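Local coordinates for protein gamma-resorcylate decarboxylase (Polaromonas, PDB 4QRO) that probably catalyses the manganese-dependent, non-oxidative decarboxylation of gamma-resorcylate (2,6-dihydroxybenzoate) to resorcinol, at residues A[6-11]-A[260-265]; A[37-42]-A[85-90]; A[41-46]-A[286-291]; A[45-48]-A[54-57]. One frame throughout, in Å; residues are numbered along the deposited sequence.

Interaction 1 of 4, residues A[6-11]-A[260-265]; sequences ALEEHF and TTSGNF. With MN (manganese (II) ion), chain K; 38L (2-nitrobenzene-1,3-diol), chain M.
E8 on strand 4-11 and S262 in the loop after strand 257-260 meet beside the manganese ion. E8 swings CG anti to its own backbone N (chi1 -158°) and runs extended from there, which carries the carboxylate clear of the strand and splits its work between two oxygens. E8 OE1 binds manganese at 2.2 Å, while E8 OE2 accepts a hydrogen bond from S262 OG at 2.7 Å. The hydroxyl comes from above the carboxylate plane, 62° out of it. S262 OG stands between its backbone N and carbonyl carbon (chi1 59°), and this turns it toward E8; it is also hydrogen-bonded to H218 N. Behind it, the S262 amide makes a weak bond to T260 OG1, and Y162 OH hydrogen-bonds to both E8 OE2 and T260 OG1. A type II turn from T261 to N264 follows, with G263 at positive phi. Replacing S262 with an alanine would probably leave E8 OE2 without one of its hydroxyl partners and the carboxylate freer to turn about the metal.

Two residues along the strand, H10 NE2 also binds manganese at 2.2 Å. H164 and D287 complete the protein ligands, and the inhibitor 2-nitroresorcinol chelates the ion through its phenolic OAI at 2.2 Å and nitro OAK at 2.4 Å. Further back along the strand, L7 CD1 lies 4.2 Å from T260 CG2, a loose apolar touch. S262 and Y162 thus act as a second shell: they grip the oxygen of E8 that does not bind the metal and are likely to fix the rotation of the carboxylate presenting the other.

Interaction 2 of 4, residues A[37-42]-A[85-90]; sequences LDIQDR and AEQVAK
An Asx motif shapes the loop between helices 29-37 and 42-49, and the residues inside it, I39 and Q40, reach helix 70-90 near its C-terminal end. D38 OD1 accepts from the D41 backbone N at 2.9 Å through its syn lone pair, closing the turn around them. The contact itself centres on one amide nitrogen. Q40 NE2 donates to Q87 OE1 at 2.9 Å and to the backbone Q87 O at 3.1 Å, so a single NH2 group clasps both the side chain and the main chain of one helical residue. Neither bond is ideally directed: Q40 NE2 stands above the carbonyl plane of Q87 OE1, 52° out of it, and is tilted from the plane of Q87 O. Both glutamines bend at chi2, and their amide planes lie 71° apart. Q87 O also takes the K90 backbone N, at 3.1 Å, and the two donors approach it from opposite faces. Q40 OE1 rests against K90 CB at 3.5 Å, with the aliphatic part of K90 passing at about a right angle to the glutamine chain. On the more buried side, I39 CD1 packs on Q87 CG at 3.8 Å, giving the polar clasp an apolar base. Beyond the pair, I39 leans on F95, and Q91 NE2, just past the segment 85-90, bonds to Q40 O. The loop is therefore laid against the end of helix 70-90 and strand 95-97 beside it, in what is expected to be the outer, helical layer of the amidohydrolase barrel, before the chain enters helix 42-49.

Interaction 3 of 4, residues A[41-46]-A[286-291]; sequences DRRVRL and TDWPFE. With MN (manganese (II) ion), chain K; 38L (2-nitrobenzene-1,3-diol), chain M.
The indole of W288 has R43 CZ at its edge, in the ring plane, and P289 CB over one face. Seen from the arginine the relation is reversed: W288 CD1 lies over one face of the R43 guanidinium, near its rim, with the planes 87° apart. The closest pair, R43 NH1 and W288 CD1, is 3.8 Å apart, so the indole edge points into the flat of the guanidinium instead of stacking on it. R43 reaches there by an extended start and a bend at chi3 (-57°). Its polar atoms are engaged by D38 O at NE and H10 O at NH2. At the far end of the indole, the methyl L46 CD1 meets W288 CH2 at 3.5 Å, the leucine crossing the ring system at about a right angle.

On the other side of the loop, the F290 ring carries the inhibitor ring over its centre, and F290 CE2 comes within 3.5 Å of CAC of 2-nitroresorcinol. D287 OD1 binds manganese at 2.2 Å, while D287 OD2 is hydrogen-bonded to H218 NE2. D287 O receives the backbone N of both F290 and E291, and the peptide before P289 is cis.

W288 is thus wedged against helix 42-49 by apolar and guanidinium contacts, while its neighbours D287 and F290 face the metal and the inhibitor. The same short loop joins the helix packing to the metal and inhibitor site.

Interaction 4 of 4, residues A[45-48]-A[54-57]; sequences RLMD and TMIL
M47 points from helix 42-49 toward strand 52-59 and M55 meets it from the strand, a sulfur-rich contact. From M47 CB the chain sets CG anti to the carbonyl carbon (chi1 -77°), and M47 CG passes 4.1 Å from the terminal methyl M55 CE. Next comes the sulfur: M47 SD lies 3.9 Å from M55 CG, and equally far from M55 SD, so the thioether is laid across the middle of its partner. A bend at chi3 (69°) then turns the methyl aside, and M47 CE ends over the strand backbone, 3.9 Å from M55 N and 4.1 Å from T54 N. M55, by contrast, is extended beyond CG, and the two methionines cross at a slant.

An alanine in place of M47 would probably open a gap beside M55 and the strand backbone, taking away the sulfur and methyl that pack there.

F95 of strand 95-97 touches both methionines, and R94 also lies against M47. M55 further reaches R43, W288 and the E9 side chain of strand 4-11. The strand's backbone is held by its sheet neighbours: T54 and I56 bond to A6, M55 to R94 and R96. Strand 4-11, helix 42-49 and the parallel strand 52-59 form a beta-alpha-beta crossover, as expected in the amidohydrolase barrel, and the methionine pair packs between helix and strand, with F95 alongside. With flexible, weakly polar thioethers as its main contacts, this part of the helix-sheet contact probably rests on fit and dispersion, and no charge pairing or directed bond joins the two segments.

Interactions 1, 3 and 4 are buried, whereas interaction 2 lies partly exposed, its centre about 20 Å from the chain centre. Interactions 1 and 3 supply E8, H10 and D287 to the same manganese ion and both touch the inhibitor and the second subunit; interactions 2 and 3 share D41 and R42. Interactions 3 and 4 share helix 42-49, one facing the W288 loop and the other strand 52-59. That strand neighbours 4-11 of interaction 1 in the sheet. Chemistry follows place: metal and carboxylate bonds at the site, ring and guanidinium contacts behind it, thioethers between helix and sheet, and amide hydrogen bonds near the surface.

Interaction 1 of 4, residues A[6-11]-A[260-265]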
# COMPACT_ATOMS: atom_id res chain seq x y z
N ALA A 6 -6.76 9.87 22.39
CA ALA A 6 -7.10 9.03 21.24
C ALA A 6 -7.91 9.86 20.28
O ALA A 6 -8.71 10.69 20.73
CB ALA A 6 -7.85 7.82 21.72
N LEU A 7 -7.63 9.76 18.98
CA LEU A 7 -8.28 10.64 17.98
C LEU A 7 -8.80 10.02 16.68
O LEU A 7 -9.02 10.74 15.72
CB LEU A 7 -7.36 11.83 17.64
CG LEU A 7 -5.98 11.53 17.06
CD1 LEU A 7 -5.60 12.58 16.03
CD2 LEU A 7 -4.93 11.42 18.16
N GLU A 8 -8.95 8.71 16.63
CA GLU A 8 -9.77 8.09 15.60
C GLU A 8 -10.84 7.28 16.31
O GLU A 8 -10.77 6.05 16.40
CB GLU A 8 -8.96 7.22 14.61
CG GLU A 8 -9.72 7.06 13.30
CD GLU A 8 -9.03 6.17 12.27
OE1 GLU A 8 -9.72 5.30 11.68
OE2 GLU A 8 -7.84 6.40 11.99
N GLU A 9 -11.83 8.00 16.81
CA GLU A 9 -12.78 7.49 17.76
C GLU A 9 -14.15 7.97 17.25
O GLU A 9 -14.47 9.18 17.25
CB GLU A 9 -12.48 8.00 19.19
CG GLU A 9 -10.99 8.14 19.59
CD GLU A 9 -10.17 6.85 19.48
OE1 GLU A 9 -9.05 6.87 18.88
OE2 GLU A 9 -10.62 5.81 20.01
N HIS A 10 -14.93 7.03 16.76
CA HIS A 10 -16.07 7.35 15.94
C HIS A 10 -17.39 7.22 16.67
O HIS A 10 -17.53 6.42 17.59
CB HIS A 10 -16.11 6.43 14.72
CG HIS A 10 -14.89 6.46 13.87
ND1 HIS A 10 -14.54 7.55 13.10
CD2 HIS A 10 -13.98 5.49 13.59
CE1 HIS A 10 -13.44 7.28 12.42
NE2 HIS A 10 -13.09 6.03 12.69
N PHE A 11 -18.37 7.97 16.19
CA PHE A 11 -19.76 7.84 16.64
C PHE A 11 -20.65 8.03 15.41
O PHE A 11 -20.18 8.44 14.32
CB PHE A 11 -20.10 8.92 17.69
CG PHE A 11 -20.19 10.30 17.10
CD1 PHE A 11 -21.40 10.78 16.60
CD2 PHE A 11 -19.06 11.09 16.96
CE1 PHE A 11 -21.49 12.02 16.01
CE2 PHE A 11 -19.14 12.34 16.39
CZ PHE A 11 -20.36 12.81 15.89
N THR A 260 -1.49 8.05 12.98
CA THR A 260 -1.99 7.42 14.21
C THR A 260 -1.87 5.90 14.17
O THR A 260 -1.66 5.33 13.12
CB THR A 260 -3.43 7.82 14.59
OG1 THR A 260 -4.39 7.03 13.89
CG2 THR A 260 -3.66 9.27 14.31
N THR A 261 -2.01 5.30 15.35
CA THR A 261 -1.89 3.85 15.50
C THR A 261 -3.23 3.13 15.30
O THR A 261 -3.33 1.94 15.55
CB THR A 261 -1.30 3.48 16.88
OG1 THR A 261 -2.25 3.79 17.92
CG2 THR A 261 0.02 4.22 17.15
N SER A 262 -4.26 3.81 14.84
CA SER A 262 -5.56 3.18 14.75
C SER A 262 -5.54 1.90 13.92
O SER A 262 -4.99 1.86 12.82
CB SER A 262 -6.56 4.13 14.15
OG SER A 262 -6.14 4.52 12.86
N GLY A 263 -6.18 0.87 14.46
CA GLY A 263 -6.42 -0.37 13.74
C GLY A 263 -5.16 -1.02 13.20
O GLY A 263 -5.24 -1.79 12.25
N ASN A 264 -4.00 -0.73 13.77
CA ASN A 264 -2.75 -1.32 13.24
C ASN A 264 -1.77 -1.59 14.40
O ASN A 264 -0.70 -0.98 14.55
CB ASN A 264 -2.19 -0.45 12.11
CG ASN A 264 -1.42 -1.27 11.05
OD1 ASN A 264 -1.01 -2.42 11.30
ND2 ASN A 264 -1.20 -0.68 9.89
N PHE A 265 -2.22 -2.50 15.27
CA PHE A 265 -1.57 -2.78 16.55
C PHE A 265 -0.47 -3.82 16.35
O PHE A 265 -0.58 -4.97 16.83
CB PHE A 265 -2.61 -3.28 17.54
CG PHE A 265 -3.89 -2.46 17.56
CD1 PHE A 265 -3.84 -1.07 17.58
CD2 PHE A 265 -5.13 -3.09 17.55
CE1 PHE A 265 -5.01 -0.32 17.59
CE2 PHE A 265 -6.31 -2.34 17.56
CZ PHE A 265 -6.25 -0.96 17.58
MN MN K . -11.79 4.70 11.44
OAK 38L M . -11.03 3.06 9.93
NAG 38L M . -11.37 1.91 9.82
OAJ 38L M . -10.52 1.09 9.49
CAA 38L M . -12.71 1.55 10.08
CAF 38L M . -13.08 0.22 9.90
OAH 38L M . -12.19 -0.76 10.21
CAE 38L M . -14.34 -0.11 9.42
CAD 38L M . -15.28 0.89 9.16
CAC 38L M . -14.98 2.21 9.49
CAB 38L M . -13.72 2.54 9.99
OAI 38L M . -13.48 3.83 10.38

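Interaction 2 of 4, residues A[37-42]-A[85-90]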
# COMPACT_ATOMS: atom_id res chain seq x y z
N LEU A 37 -23.66 4.55 18.79
CA LEU A 37 -24.64 5.50 19.28
C LEU A 37 -24.30 6.00 20.67
O LEU A 37 -24.83 7.01 21.10
CB LEU A 37 -26.05 4.90 19.27
CG LEU A 37 -26.66 4.67 17.89
CD1 LEU A 37 -27.99 3.91 18.03
CD2 LEU A 37 -26.83 5.98 17.13
N ASP A 38 -23.41 5.31 21.38
CA ASP A 38 -23.11 5.67 22.76
C ASP A 38 -21.88 6.55 22.83
O ASP A 38 -20.82 6.15 22.40
CB ASP A 38 -22.94 4.43 23.65
CG ASP A 38 -22.19 4.76 24.92
OD1 ASP A 38 -22.71 5.54 25.75
OD2 ASP A 38 -21.05 4.30 25.05
N ILE A 39 -22.04 7.76 23.35
CA ILE A 39 -20.91 8.62 23.64
C ILE A 39 -20.70 8.77 25.13
O ILE A 39 -19.58 8.68 25.59
CB ILE A 39 -21.10 10.00 22.99
CG1 ILE A 39 -21.02 9.87 21.47
CG2 ILE A 39 -20.07 10.99 23.52
CD1 ILE A 39 -21.45 11.13 20.75
N GLN A 40 -21.77 8.97 25.90
CA GLN A 40 -21.67 9.36 27.32
C GLN A 40 -21.44 8.24 28.34
O GLN A 40 -20.93 8.50 29.44
CB GLN A 40 -22.94 10.13 27.76
CG GLN A 40 -23.28 11.35 26.92
CD GLN A 40 -22.20 12.44 26.97
OE1 GLN A 40 -21.61 12.72 28.02
NE2 GLN A 40 -21.94 13.04 25.83
N ASP A 41 -21.81 7.01 28.02
CA ASP A 41 -21.94 6.00 29.08
C ASP A 41 -20.84 4.95 29.00
O ASP A 41 -19.80 5.08 29.63
CB ASP A 41 -23.37 5.42 29.07
CG ASP A 41 -23.53 4.20 30.00
OD1 ASP A 41 -22.68 3.97 30.87
OD2 ASP A 41 -24.53 3.46 29.85
N ARG A 42 -21.04 3.91 28.22
CA ARG A 42 -20.08 2.81 28.23
C ARG A 42 -18.71 3.22 27.69
O ARG A 42 -17.67 2.77 28.20
CB ARG A 42 -20.64 1.60 27.48
CG ARG A 42 -19.67 0.43 27.36
CD ARG A 42 -20.39 -0.77 26.80
NE ARG A 42 -19.48 -1.86 26.51
CZ ARG A 42 -19.41 -2.52 25.35
NH1 ARG A 42 -18.54 -3.52 25.23
NH2 ARG A 42 -20.21 -2.21 24.32
N ALA A 85 -21.05 18.94 19.32
CA ALA A 85 -20.81 20.03 20.29
C ALA A 85 -21.58 19.87 21.62
O ALA A 85 -21.00 20.09 22.69
CB ALA A 85 -21.14 21.37 19.68
N GLU A 86 -22.86 19.51 21.53
CA GLU A 86 -23.72 19.21 22.70
C GLU A 86 -23.17 18.05 23.52
O GLU A 86 -23.14 18.13 24.74
CB GLU A 86 -25.16 18.88 22.25
CG GLU A 86 -25.93 20.08 21.72
CD GLU A 86 -27.11 19.69 20.84
OE1 GLU A 86 -27.49 20.53 20.00
OE2 GLU A 86 -27.64 18.57 20.98
N GLN A 87 -22.72 16.99 22.84
CA GLN A 87 -22.19 15.83 23.52
C GLN A 87 -20.86 16.16 24.22
O GLN A 87 -20.67 15.79 25.37
CB GLN A 87 -22.03 14.65 22.53
CG GLN A 87 -23.37 14.17 21.96
CD GLN A 87 -24.31 13.63 23.04
OE1 GLN A 87 -23.96 12.72 23.78
NE2 GLN A 87 -25.50 14.21 23.13
N VAL A 88 -19.98 16.88 23.53
CA VAL A 88 -18.72 17.31 24.11
C VAL A 88 -19.01 18.10 25.37
O VAL A 88 -18.39 17.87 26.42
CB VAL A 88 -17.87 18.17 23.13
CG1 VAL A 88 -16.72 18.84 23.85
CG2 VAL A 88 -17.35 17.30 22.01
N ALA A 89 -19.98 19.01 25.27
CA ALA A 89 -20.34 19.89 26.39
C ALA A 89 -20.78 19.14 27.65
O ALA A 89 -20.67 19.67 28.75
CB ALA A 89 -21.43 20.88 25.97
N LYS A 90 -21.28 17.92 27.50
CA LYS A 90 -21.74 17.14 28.65
C LYS A 90 -20.59 16.56 29.46
O LYS A 90 -20.71 16.42 30.65
CB LYS A 90 -22.68 16.02 28.21
CG LYS A 90 -23.93 16.51 27.49
CD LYS A 90 -24.93 15.38 27.27
CE LYS A 90 -26.36 15.90 27.10
NZ LYS A 90 -27.34 15.08 27.88

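Interaction 3 of 4, residues A[41-46]-A[286-291]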
# COMPACT_ATOMS: atom_id res chain seq x y z
N ASP A 41 -21.81 7.01 28.02
CA ASP A 41 -21.94 6.00 29.08
C ASP A 41 -20.84 4.95 29.00
O ASP A 41 -19.80 5.08 29.63
CB ASP A 41 -23.37 5.42 29.07
CG ASP A 41 -23.53 4.20 30.00
OD1 ASP A 41 -22.68 3.97 30.87
OD2 ASP A 41 -24.53 3.46 29.85
N ARG A 42 -21.04 3.91 28.22
CA ARG A 42 -20.08 2.81 28.23
C ARG A 42 -18.71 3.22 27.69
O ARG A 42 -17.67 2.77 28.20
CB ARG A 42 -20.64 1.60 27.48
CG ARG A 42 -19.67 0.43 27.36
CD ARG A 42 -20.39 -0.77 26.80
NE ARG A 42 -19.48 -1.86 26.51
CZ ARG A 42 -19.41 -2.52 25.35
NH1 ARG A 42 -18.54 -3.52 25.23
NH2 ARG A 42 -20.21 -2.21 24.32
N ARG A 43 -18.72 4.09 26.69
CA ARG A 43 -17.51 4.64 26.10
C ARG A 43 -16.59 5.25 27.14
O ARG A 43 -15.39 4.97 27.16
CB ARG A 43 -17.87 5.68 25.02
CG ARG A 43 -16.67 6.24 24.26
CD ARG A 43 -17.09 7.26 23.20
NE ARG A 43 -18.04 6.71 22.22
CZ ARG A 43 -17.86 6.69 20.90
NH1 ARG A 43 -16.74 7.16 20.31
NH2 ARG A 43 -18.79 6.14 20.15
N VAL A 44 -17.15 6.05 28.05
CA VAL A 44 -16.34 6.69 29.07
C VAL A 44 -15.87 5.66 30.12
O VAL A 44 -14.73 5.72 30.59
CB VAL A 44 -17.11 7.87 29.71
CG1 VAL A 44 -16.36 8.44 30.92
CG2 VAL A 44 -17.34 8.94 28.66
N ARG A 45 -16.73 4.72 30.48
CA ARG A 45 -16.31 3.64 31.35
C ARG A 45 -15.11 2.89 30.76
O ARG A 45 -14.15 2.56 31.47
CB ARG A 45 -17.49 2.71 31.60
CG ARG A 45 -17.17 1.38 32.23
CD ARG A 45 -18.48 0.68 32.60
NE ARG A 45 -19.55 1.66 32.73
CZ ARG A 45 -20.65 1.69 31.99
NH1 ARG A 45 -21.53 2.63 32.19
NH2 ARG A 45 -20.87 0.77 31.05
N LEU A 46 -15.13 2.60 29.46
CA LEU A 46 -13.99 1.87 28.84
C LEU A 46 -12.73 2.74 28.82
O LEU A 46 -11.59 2.24 29.01
CB LEU A 46 -14.34 1.39 27.45
CG LEU A 46 -15.39 0.27 27.45
CD1 LEU A 46 -15.90 0.05 26.02
CD2 LEU A 46 -14.85 -1.00 28.10
N THR A 286 -7.34 4.41 18.47
CA THR A 286 -7.89 3.08 18.58
C THR A 286 -8.71 2.63 17.37
O THR A 286 -8.62 1.47 16.97
CB THR A 286 -8.77 2.95 19.85
OG1 THR A 286 -9.96 3.71 19.68
CG2 THR A 286 -8.05 3.44 21.09
N ASP A 287 -9.49 3.55 16.76
CA ASP A 287 -10.53 3.21 15.77
C ASP A 287 -11.79 2.58 16.40
O ASP A 287 -12.57 1.94 15.73
CB ASP A 287 -9.99 2.29 14.68
CG ASP A 287 -10.61 2.57 13.31
OD1 ASP A 287 -11.53 3.43 13.17
OD2 ASP A 287 -10.14 1.91 12.36
N TRP A 288 -11.97 2.79 17.69
CA TRP A 288 -13.22 2.45 18.35
C TRP A 288 -14.31 3.13 17.55
O TRP A 288 -14.15 4.29 17.17
CB TRP A 288 -13.22 2.91 19.79
CG TRP A 288 -14.50 2.69 20.54
CD1 TRP A 288 -15.48 3.65 20.79
CD2 TRP A 288 -14.95 1.49 21.18
NE1 TRP A 288 -16.49 3.10 21.52
CE2 TRP A 288 -16.21 1.78 21.78
CE3 TRP A 288 -14.45 0.19 21.28
CZ2 TRP A 288 -16.94 0.83 22.52
CZ3 TRP A 288 -15.19 -0.77 22.02
CH2 TRP A 288 -16.42 -0.44 22.61
N PRO A 289 -15.41 2.40 17.27
CA PRO A 289 -15.81 1.09 17.78
C PRO A 289 -15.57 -0.09 16.85
O PRO A 289 -16.03 -1.21 17.13
CB PRO A 289 -17.30 1.27 18.04
CG PRO A 289 -17.71 2.15 16.92
CD PRO A 289 -16.57 3.10 16.69
N PHE A 290 -14.81 0.15 15.79
CA PHE A 290 -14.53 -0.88 14.79
C PHE A 290 -13.39 -1.77 15.27
O PHE A 290 -13.23 -2.92 14.78
CB PHE A 290 -14.23 -0.22 13.43
CG PHE A 290 -15.34 0.65 12.93
CD1 PHE A 290 -16.48 0.09 12.39
CD2 PHE A 290 -15.28 2.04 13.05
CE1 PHE A 290 -17.53 0.88 11.98
CE2 PHE A 290 -16.33 2.85 12.62
CZ PHE A 290 -17.44 2.26 12.07
N GLU A 291 -12.58 -1.21 16.18
CA GLU A 291 -11.62 -1.95 16.98
C GLU A 291 -11.93 -1.74 18.45
O GLU A 291 -12.46 -0.68 18.85
CB GLU A 291 -10.20 -1.42 16.78
CG GLU A 291 -9.73 -1.39 15.36
CD GLU A 291 -9.49 -2.77 14.82
OE1 GLU A 291 -9.42 -3.73 15.63
OE2 GLU A 291 -9.42 -2.87 13.59
MN MN K . -11.79 4.70 11.44
OAK 38L M . -11.03 3.06 9.93
NAG 38L M . -11.37 1.91 9.82
OAJ 38L M . -10.52 1.09 9.49
CAA 38L M . -12.71 1.55 10.08
CAF 38L M . -13.08 0.22 9.90
OAH 38L M . -12.19 -0.76 10.21
CAE 38L M . -14.34 -0.11 9.42
CAD 38L M . -15.28 0.89 9.16
CAC 38L M . -14.98 2.21 9.49
CAB 38L M . -13.72 2.54 9.99
OAI 38L M . -13.48 3.83 10.38

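Interaction 4 of 4, residues A[45-48]-A[54-57]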
# COMPACT_ATOMS: atom_id res chain seq x y z
N ARG A 45 -16.73 4.72 30.48
CA ARG A 45 -16.31 3.64 31.35
C ARG A 45 -15.11 2.89 30.76
O ARG A 45 -14.15 2.56 31.47
CB ARG A 45 -17.49 2.71 31.60
CG ARG A 45 -17.17 1.38 32.23
CD ARG A 45 -18.48 0.68 32.60
NE ARG A 45 -19.55 1.66 32.73
CZ ARG A 45 -20.65 1.69 31.99
NH1 ARG A 45 -21.53 2.63 32.19
NH2 ARG A 45 -20.87 0.77 31.05
N LEU A 46 -15.13 2.60 29.46
CA LEU A 46 -13.99 1.87 28.84
C LEU A 46 -12.73 2.74 28.82
O LEU A 46 -11.59 2.24 29.01
CB LEU A 46 -14.34 1.39 27.45
CG LEU A 46 -15.39 0.27 27.45
CD1 LEU A 46 -15.90 0.05 26.02
CD2 LEU A 46 -14.85 -1.00 28.10
N MET A 47 -12.93 4.04 28.62
CA MET A 47 -11.84 5.03 28.69
C MET A 47 -11.16 5.01 30.06
O MET A 47 -9.94 4.95 30.17
CB MET A 47 -12.35 6.42 28.36
CG MET A 47 -12.58 6.69 26.87
SD MET A 47 -13.56 8.19 26.62
CE MET A 47 -12.39 9.42 27.16
N ASP A 48 -11.98 5.01 31.11
CA ASP A 48 -11.48 4.91 32.47
C ASP A 48 -10.76 3.59 32.69
O ASP A 48 -9.70 3.56 33.30
CB ASP A 48 -12.65 4.99 33.46
CG ASP A 48 -13.29 6.38 33.51
OD1 ASP A 48 -12.67 7.37 33.07
OD2 ASP A 48 -14.44 6.47 34.00
N THR A 54 -8.85 11.42 27.04
CA THR A 54 -9.50 12.26 26.03
C THR A 54 -9.70 11.48 24.75
O THR A 54 -8.77 10.85 24.26
CB THR A 54 -8.63 13.49 25.68
OG1 THR A 54 -8.37 14.26 26.86
CG2 THR A 54 -9.31 14.36 24.60
N MET A 55 -10.92 11.49 24.24
CA MET A 55 -11.19 11.05 22.89
C MET A 55 -11.60 12.27 22.08
O MET A 55 -12.45 13.07 22.49
CB MET A 55 -12.35 10.04 22.85
CG MET A 55 -11.99 8.60 23.10
SD MET A 55 -13.46 7.62 22.75
CE MET A 55 -12.78 5.97 22.88
N ILE A 56 -10.98 12.41 20.92
CA ILE A 56 -11.36 13.40 20.00
C ILE A 56 -12.30 12.66 19.04
O ILE A 56 -11.90 11.71 18.38
CB ILE A 56 -10.16 14.01 19.28
CG1 ILE A 56 -9.11 14.48 20.31
CG2 ILE A 56 -10.62 15.15 18.39
CD1 ILE A 56 -7.93 15.20 19.70
N LEU A 57 -13.56 13.07 19.03
CA LEU A 57 -14.62 12.28 18.43
C LEU A 57 -14.85 12.68 16.99
O LEU A 57 -14.69 13.84 16.63
CB LEU A 57 -15.92 12.47 19.24
CG LEU A 57 -15.95 11.98 20.69
CD1 LEU A 57 -17.26 12.42 21.33
CD2 LEU A 57 -15.78 10.47 20.78